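Side-chain contacts in conserved domain protein (Streptococcus pneumoniae, PDB 4IAJ), which is of unknown function but belongs to the DUF4649 family and forms a small domain in which helices pack on an antiparallel sheet: residues T10-D13 with A14-E18; G63-F66 with F67-K71. All coordinates share one frame; numbering follows the deposited sequence. Where two conformers were deposited one is given.

Contact 1: residues T10-D13 with A14-E18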
ATOM      1  N   THR B  10       9.718  17.602 -13.634  1.00 25.76           N
ATOM      2  CA  THR B  10      10.977  17.251 -13.007  1.00 25.32           C
ATOM      3  C   THR B  10      10.770  17.295 -11.497  1.00 22.84           C
ATOM      4  O   THR B  10      10.190  18.230 -10.964  1.00 22.27           O
ATOM      5  CB  THR B  10      12.124  18.170 -13.440  1.00 27.55           C
ATOM      6  OG1 THR B  10      12.362  18.029 -14.848  1.00 28.75           O
ATOM      7  CG2 THR B  10      13.390  17.800 -12.714  1.00 27.44           C
ATOM      8  N   TYR B  11      11.205  16.245 -10.822  1.00 22.49           N
ATOM      9  CA  TYR B  11      11.032  16.140  -9.380  1.00 20.71           C
ATOM     10  C   TYR B  11      12.301  15.601  -8.759  1.00 21.11           C
ATOM     11  O   TYR B  11      13.204  15.132  -9.464  1.00 21.02           O
ATOM     12  CB  TYR B  11       9.816  15.278  -9.044  1.00 21.40           C
ATOM     13  CG  TYR B  11       9.877  13.889  -9.583  1.00 20.92           C
ATOM     14  CD1 TYR B  11      10.581  12.893  -8.927  1.00 22.05           C
ATOM     15  CD2 TYR B  11       9.226  13.570 -10.753  1.00 24.07           C
ATOM     16  CE1 TYR B  11      10.634  11.601  -9.441  1.00 25.92           C
ATOM     17  CE2 TYR B  11       9.267  12.297 -11.264  1.00 24.96           C
ATOM     18  CZ  TYR B  11       9.976  11.321 -10.622  1.00 25.27           C
ATOM     19  OH  TYR B  11       9.994  10.067 -11.177  1.00 29.54           O
ATOM     20  N   ILE B  12      12.382  15.713  -7.440  1.00 23.03           N
ATOM     21  CA  ILE B  12      13.561  15.287  -6.684  1.00 25.01           C
ATOM     22  C   ILE B  12      13.179  14.077  -5.887  1.00 22.16           C
ATOM     23  O   ILE B  12      12.252  14.156  -5.088  1.00 20.46           O
ATOM     24  CB  ILE B  12      14.055  16.352  -5.685  1.00 28.15           C
ATOM     25  CG1 ILE B  12      14.101  17.741  -6.338  1.00 33.48           C
ATOM     26  CG2 ILE B  12      15.415  15.955  -5.118  1.00 27.94           C
ATOM     27  CD1 ILE B  12      15.042  17.854  -7.511  1.00 36.91           C
ATOM     28  N   ASP B  13      13.889  12.968  -6.081  1.00 22.14           N
ATOM     29  CA  ASP B  13      13.542  11.727  -5.394  1.00 23.14           C
ATOM     30  C   ASP B  13      14.276  11.643  -4.059  1.00 23.84           C
ATOM     31  O   ASP B  13      14.979  12.593  -3.667  1.00 23.54           O
ATOM     32  CB  ASP B  13      13.794  10.495  -6.303  1.00 26.39           C
ATOM     33  CG  ASP B  13      15.249  10.215  -6.567  1.00 25.72           C
ATOM     34  OD1 ASP B  13      16.153  10.707  -5.844  1.00 27.01           O
ATOM     35  OD2 ASP B  13      15.498   9.474  -7.546  1.00 27.94           O
ATOM     36  N   ALA B  14      14.127  10.518  -3.371  1.00 22.96           N
ATOM     37  CA  ALA B  14      14.657  10.367  -2.020  1.00 25.80           C
ATOM     38  C   ALA B  14      16.190  10.247  -1.982  1.00 27.35           C
ATOM     39  O   ALA B  14      16.797  10.401  -0.923  1.00 29.43           O
ATOM     40  CB  ALA B  14      14.005   9.172  -1.341  1.00 25.92           C
ATOM     41  N   SER B  15      16.812  10.005  -3.140  1.00 24.74           N
ATOM     42  CA  SER B  15      18.254  10.020  -3.251  1.00 28.04           C
ATOM     43  C   SER B  15      18.747  11.447  -3.519  1.00 27.73           C
ATOM     44  O   SER B  15      19.941  11.664  -3.703  1.00 26.96           O
ATOM     45  CB  SER B  15      18.719   9.059  -4.371  1.00 28.53           C
ATOM     46  OG  SER B  15      18.449   9.537  -5.684  1.00 33.02           O
ATOM     47  N   LYS B  16      17.812  12.401  -3.552  1.00 28.02           N
ATOM     48  CA  LYS B  16      18.089  13.824  -3.853  1.00 31.95           C
ATOM     49  C   LYS B  16      18.590  14.045  -5.277  1.00 30.42           C
ATOM     50  O   LYS B  16      19.332  14.992  -5.530  1.00 29.49           O
ATOM     51  CB  LYS B  16      19.057  14.453  -2.827  1.00 37.32           C
ATOM     52  CG  LYS B  16      18.565  14.367  -1.387  1.00 44.57           C
ATOM     53  CD  LYS B  16      17.170  14.967  -1.214  1.00 56.50           C
ATOM     54  CE  LYS B  16      16.597  14.702   0.171  1.00 67.75           C
ATOM     55  NZ  LYS B  16      17.355  15.415   1.237  1.00 77.51           N
ATOM     56  N   ASN B  17      18.144  13.194  -6.199  1.00 27.77           N
ATOM     57  CA  ASN B  17      18.453  13.327  -7.623  1.00 29.31           C
ATOM     58  C   ASN B  17      17.240  13.775  -8.415  1.00 28.36           C
ATOM     59  O   ASN B  17      16.096  13.391  -8.107  1.00 26.74           O
ATOM     60  CB  ASN B  17      18.999  12.006  -8.187  1.00 32.25           C
ATOM     61  CG  ASN B  17      20.444  11.745  -7.765  1.00 35.52           C
ATOM     62  OD1 ASN B  17      21.363  12.404  -8.240  1.00 38.73           O
ATOM     63  ND2 ASN B  17      20.644  10.799  -6.852  1.00 34.95           N
ATOM     64  N   GLU B  18      17.488  14.581  -9.441  1.00 27.47           N
ATOM     65  CA  GLU B  18      16.422  15.059 -10.306  1.00 31.67           C
ATOM     66  C   GLU B  18      16.015  13.962 -11.281  1.00 28.16           C
ATOM     67  O   GLU B  18      16.858  13.329 -11.895  1.00 33.19           O
ATOM     68  CB  GLU B  18      16.835  16.300 -11.093  1.00 36.60           C
ATOM     69  CG  GLU B  18      16.850  17.595 -10.294  1.00 45.79           C
ATOM     70  CD  GLU B  18      17.554  18.729 -11.028  1.00 51.58           C
ATOM     71  OE1 GLU B  18      17.504  18.753 -12.278  1.00 52.71           O
ATOM     72  OE2 GLU B  18      18.155  19.596 -10.353  1.00 58.52           O
TER

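Contact 2: residues G63-F66 with F67-K71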
ATOM      1  N   GLY B  63       2.111  14.161  -6.872  1.00 21.93           N
ATOM      2  CA  GLY B  63       0.760  13.630  -6.725  1.00 22.77           C
ATOM      3  C   GLY B  63      -0.340  14.655  -6.855  1.00 25.02           C
ATOM      4  O   GLY B  63      -1.413  14.321  -7.289  1.00 24.42           O
ATOM      5  N   ASP B  64      -0.061  15.907  -6.503  1.00 22.62           N
ATOM      6  CA  ASP B  64      -1.072  16.975  -6.585  1.00 23.36           C
ATOM      7  C   ASP B  64      -1.134  17.706  -7.929  1.00 24.07           C
ATOM      8  O   ASP B  64      -1.964  18.614  -8.111  1.00 26.49           O
ATOM      9  CB  ASP B  64      -0.816  18.010  -5.487  1.00 25.49           C
ATOM     10  CG  ASP B  64      -1.296  17.561  -4.138  1.00 29.66           C
ATOM     11  OD1 ASP B  64      -2.176  16.677  -4.068  1.00 31.20           O
ATOM     12  OD2 ASP B  64      -0.817  18.121  -3.134  1.00 32.00           O
ATOM     13  N   ILE B  65      -0.282  17.330  -8.875  1.00 22.44           N
ATOM     14  CA  ILE B  65      -0.316  17.961 -10.201  1.00 22.58           C
ATOM     15  C   ILE B  65      -1.623  17.741 -10.945  1.00 23.96           C
ATOM     16  O   ILE B  65      -2.180  18.683 -11.508  1.00 22.49           O
ATOM     17  CB  ILE B  65       0.832  17.503 -11.111  1.00 22.12           C
ATOM     18  CG1 ILE B  65       2.174  17.949 -10.540  1.00 23.32           C
ATOM     19  CG2 ILE B  65       0.662  18.119 -12.505  1.00 22.25           C
ATOM     20  CD1 ILE B  65       3.363  17.368 -11.282  1.00 25.78           C
ATOM     21  N   PHE B  66      -2.129  16.511 -10.924  1.00 23.49           N
ATOM     22  CA  PHE B  66      -3.376  16.191 -11.620  1.00 27.19           C
ATOM     23  C   PHE B  66      -4.510  17.141 -11.228  1.00 29.15           C
ATOM     24  O   PHE B  66      -5.196  17.680 -12.082  1.00 24.07           O
ATOM     25  CB  PHE B  66      -3.766  14.724 -11.354  1.00 28.58           C
ATOM     26  CG  PHE B  66      -5.001  14.276 -12.077  1.00 32.68           C
ATOM     27  CD1 PHE B  66      -4.931  13.831 -13.385  1.00 37.01           C
ATOM     28  CD2 PHE B  66      -6.230  14.275 -11.445  1.00 37.93           C
ATOM     29  CE1 PHE B  66      -6.067  13.413 -14.061  1.00 38.70           C
ATOM     30  CE2 PHE B  66      -7.367  13.856 -12.113  1.00 42.76           C
ATOM     31  CZ  PHE B  66      -7.286  13.424 -13.425  1.00 42.34           C
ATOM     32  N   PHE B  67      -4.695  17.361  -9.935  1.00 27.72           N
ATOM     33  CA  PHE B  67      -5.778  18.227  -9.467  1.00 29.31           C
ATOM     34  C   PHE B  67      -5.501  19.698  -9.758  1.00 27.60           C
ATOM     35  O   PHE B  67      -6.398  20.420 -10.173  1.00 30.91           O
ATOM     36  CB  PHE B  67      -6.011  17.987  -7.977  1.00 30.85           C
ATOM     37  CG  PHE B  67      -6.433  16.579  -7.685  1.00 37.46           C
ATOM     38  CD1 PHE B  67      -7.736  16.175  -7.938  1.00 39.39           C
ATOM     39  CD2 PHE B  67      -5.505  15.629  -7.258  1.00 43.70           C
ATOM     40  CE1 PHE B  67      -8.132  14.869  -7.704  1.00 41.33           C
ATOM     41  CE2 PHE B  67      -5.897  14.313  -7.027  1.00 43.97           C
ATOM     42  CZ  PHE B  67      -7.213  13.935  -7.260  1.00 41.71           C
ATOM     43  N   TYR B  68      -4.264  20.133  -9.535  1.00 26.61           N
ATOM     44  CA  TYR B  68      -3.841  21.493  -9.895  1.00 29.30           C
ATOM     45  C   TYR B  68      -4.188  21.842 -11.337  1.00 30.55           C
ATOM     46  O   TYR B  68      -4.822  22.863 -11.589  1.00 33.83           O
ATOM     47  CB  TYR B  68      -2.335  21.661  -9.658  1.00 31.71           C
ATOM     48  CG  TYR B  68      -1.729  22.961 -10.173  1.00 33.45           C
ATOM     49  CD1 TYR B  68      -1.785  24.145  -9.421  1.00 33.28           C
ATOM     50  CD2 TYR B  68      -1.060  22.987 -11.389  1.00 33.44           C
ATOM     51  CE1 TYR B  68      -1.201  25.319  -9.890  1.00 38.82           C
ATOM     52  CE2 TYR B  68      -0.474  24.144 -11.862  1.00 38.67           C
ATOM     53  CZ  TYR B  68      -0.545  25.305 -11.122  1.00 41.22           C
ATOM     54  OH  TYR B  68       0.051  26.426 -11.642  1.00 48.00           O
ATOM     55  N   LEU B  69      -3.760  21.005 -12.279  1.00 29.42           N
ATOM     56  CA  LEU B  69      -3.973  21.271 -13.698  1.00 31.02           C
ATOM     57  C   LEU B  69      -5.451  21.335 -14.039  1.00 33.80           C
ATOM     58  O   LEU B  69      -5.865  22.168 -14.834  1.00 39.50           O
ATOM     59  CB  LEU B  69      -3.284  20.213 -14.570  1.00 30.10           C
ATOM     60  CG  LEU B  69      -1.763  20.308 -14.650  1.00 28.58           C
ATOM     61  CD1 LEU B  69      -1.198  19.221 -15.556  1.00 28.69           C
ATOM     62  CD2 LEU B  69      -1.321  21.684 -15.138  1.00 32.86           C
HETATM   63  N   MSE B  70      -6.241  20.472 -13.412  1.00 34.69           N
HETATM   64  CA  MSE B  70      -7.671  20.390 -13.691  1.00 41.01           C
HETATM   65  C   MSE B  70      -8.400  21.641 -13.308  1.00 40.41           C
HETATM   66  O   MSE B  70      -9.444  21.931 -13.866  1.00 41.89           O
HETATM   67  CB  MSE B  70      -8.309  19.275 -12.877  1.00 40.09           C
HETATM   68  CG  MSE B  70      -8.788  18.154 -13.770  1.00 45.89           C
HETATM   69 SE   MSE B  70      -9.603  16.798 -12.608  0.75 56.52          SE
HETATM   70  CE  MSE B  70      -9.869  17.655 -10.861  1.00 38.33           C
ATOM     71  N   LYS B  71      -7.874  22.372 -12.328  1.00 44.66           N
ATOM     72  CA  LYS B  71      -8.511  23.582 -11.806  0.50 45.69           C
ATOM     73  C   LYS B  71      -7.996  24.848 -12.486  1.00 43.89           C
ATOM     74  O   LYS B  71      -8.625  25.895 -12.418  1.00 46.53           O
ATOM     75  CB  LYS B  71      -8.274  23.696 -10.298  0.50 45.79           C
ATOM     76  CG  LYS B  71      -8.952  22.628  -9.464  0.50 47.44           C
ATOM     77  CD  LYS B  71      -8.922  23.005  -7.992  0.50 48.47           C
ATOM     78  CE  LYS B  71      -9.031  21.780  -7.102  0.50 47.20           C
ATOM     79  NZ  LYS B  71      -9.603  22.149  -5.782  0.50 46.61           N
TER

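Contact 1: residues T10-D13 with A14-E18
Ile12 lies alongside Glu18, both side chains pointing the same way, with Ile12 CD1 tight against Glu18 CG at 3.3 Å. The contact uses the aliphatic stem of the glutamate, whose OE2 is hydrogen-bonded to Gln47. At the branch, Ile12 CG2 rests 3.6 Å from Lys16 CA, so the isoleucine spans the base of the turn. Beyond it, Asp13 swings its carboxylate back over the loop, CG lying between backbone N and carbonyl carbon (chi1 69°). Asp13 OD1 takes three bonds: Ser15 OG comes at 2.6 Å on the syn side, near the carboxylate plane. Ser15 N (2.9 Å from Asp13 OD1) and Asn17 N come from opposite faces. Asn17 ND2 in turn donates to Ser15 OG (2.8 Å), almost within its own amide plane, which steadies the hydroxyl. A one-carbon stem lets Asp13 curl OD1 back to the N-H groups of the turn, while its OD2 makes a salt bridge with Arg19. Backbone bonds close the loop, Lys16 N to Asp13 O and Asp13 N to Asn17 O (3.0 Å), while Lys16 adopts a left-handed helical conformation. Together these define a beta-hairpin: a type I turn followed by a G1 bulge, braced by an Asx turn at Asp13.

Contact 2: residues G63-F66 with F67-K71
Leu69 N donates to Ile65 O at 2.9 Å, an almost straight bond. It is flanked by Tyr68 N to Asp64 O and a longer, more bent bond from Met70 N to Phe66 O (3.3 Å), the i to i+4 pattern of an alpha-helix. One turn apart on the same side, Ile65 and Leu69 run side by side, with Ile65 CG2 3.7 Å from Leu69 CD1; branched aliphatic chains suit this buried side. The aromatic residues lie elsewhere on the helix. Phe66 has CG anti to the backbone N (chi1 -177°), whereas Phe67 has CG anti to its carbonyl carbon, and these different choices point the edge of the Phe66 ring at the face of Phe67. Their planes stand at 87°, and Phe66 CD2 lies 4.1 Å above the centre of the Phe67 ring. Met70, a selenomethionine here, brings SE obliquely to the Phe66 ring, 3.7 Å from Phe66 CE2, in a Met-aromatic contact. Its long, flexible chain reaches the ring, but with chi3 nearly eclipsed (14°), so it does not sit in a relaxed rotamer. Phe66 and Met70 also meet their counterparts in the third subunit, whose Gln34 hydrogen-bonds to Asp64 OD1. Within the chain, Ile65 and Leu69 face strand 7-12 through Ile9 and Ile7, Phe66 leans on Phe29 and Gln33 of helix 26-35, and Tyr68 reaches Leu49 of strand 46-51.

How the contacts relate
From the N terminus the chain runs along strand 7-12 into contact 1, which closes the tight loop leading to strand 18-23, outermost within this chain. It then passes through helix 26-35 and strands 36-39, 46-51 and 54-56 before reaching contact 2, a turn-to-turn contact within helix 65-71. The two follow in series, neither nesting nor crossing, with centres about 20 Å apart and nearest atoms about 7 Å apart. Strand 7-12 connects them: its end enters the hairpin of contact 1, while its earlier residues pack against the helix of contact 2. Their outer surfaces serve different neighbours, the hairpin meeting the second subunit and the helix the third.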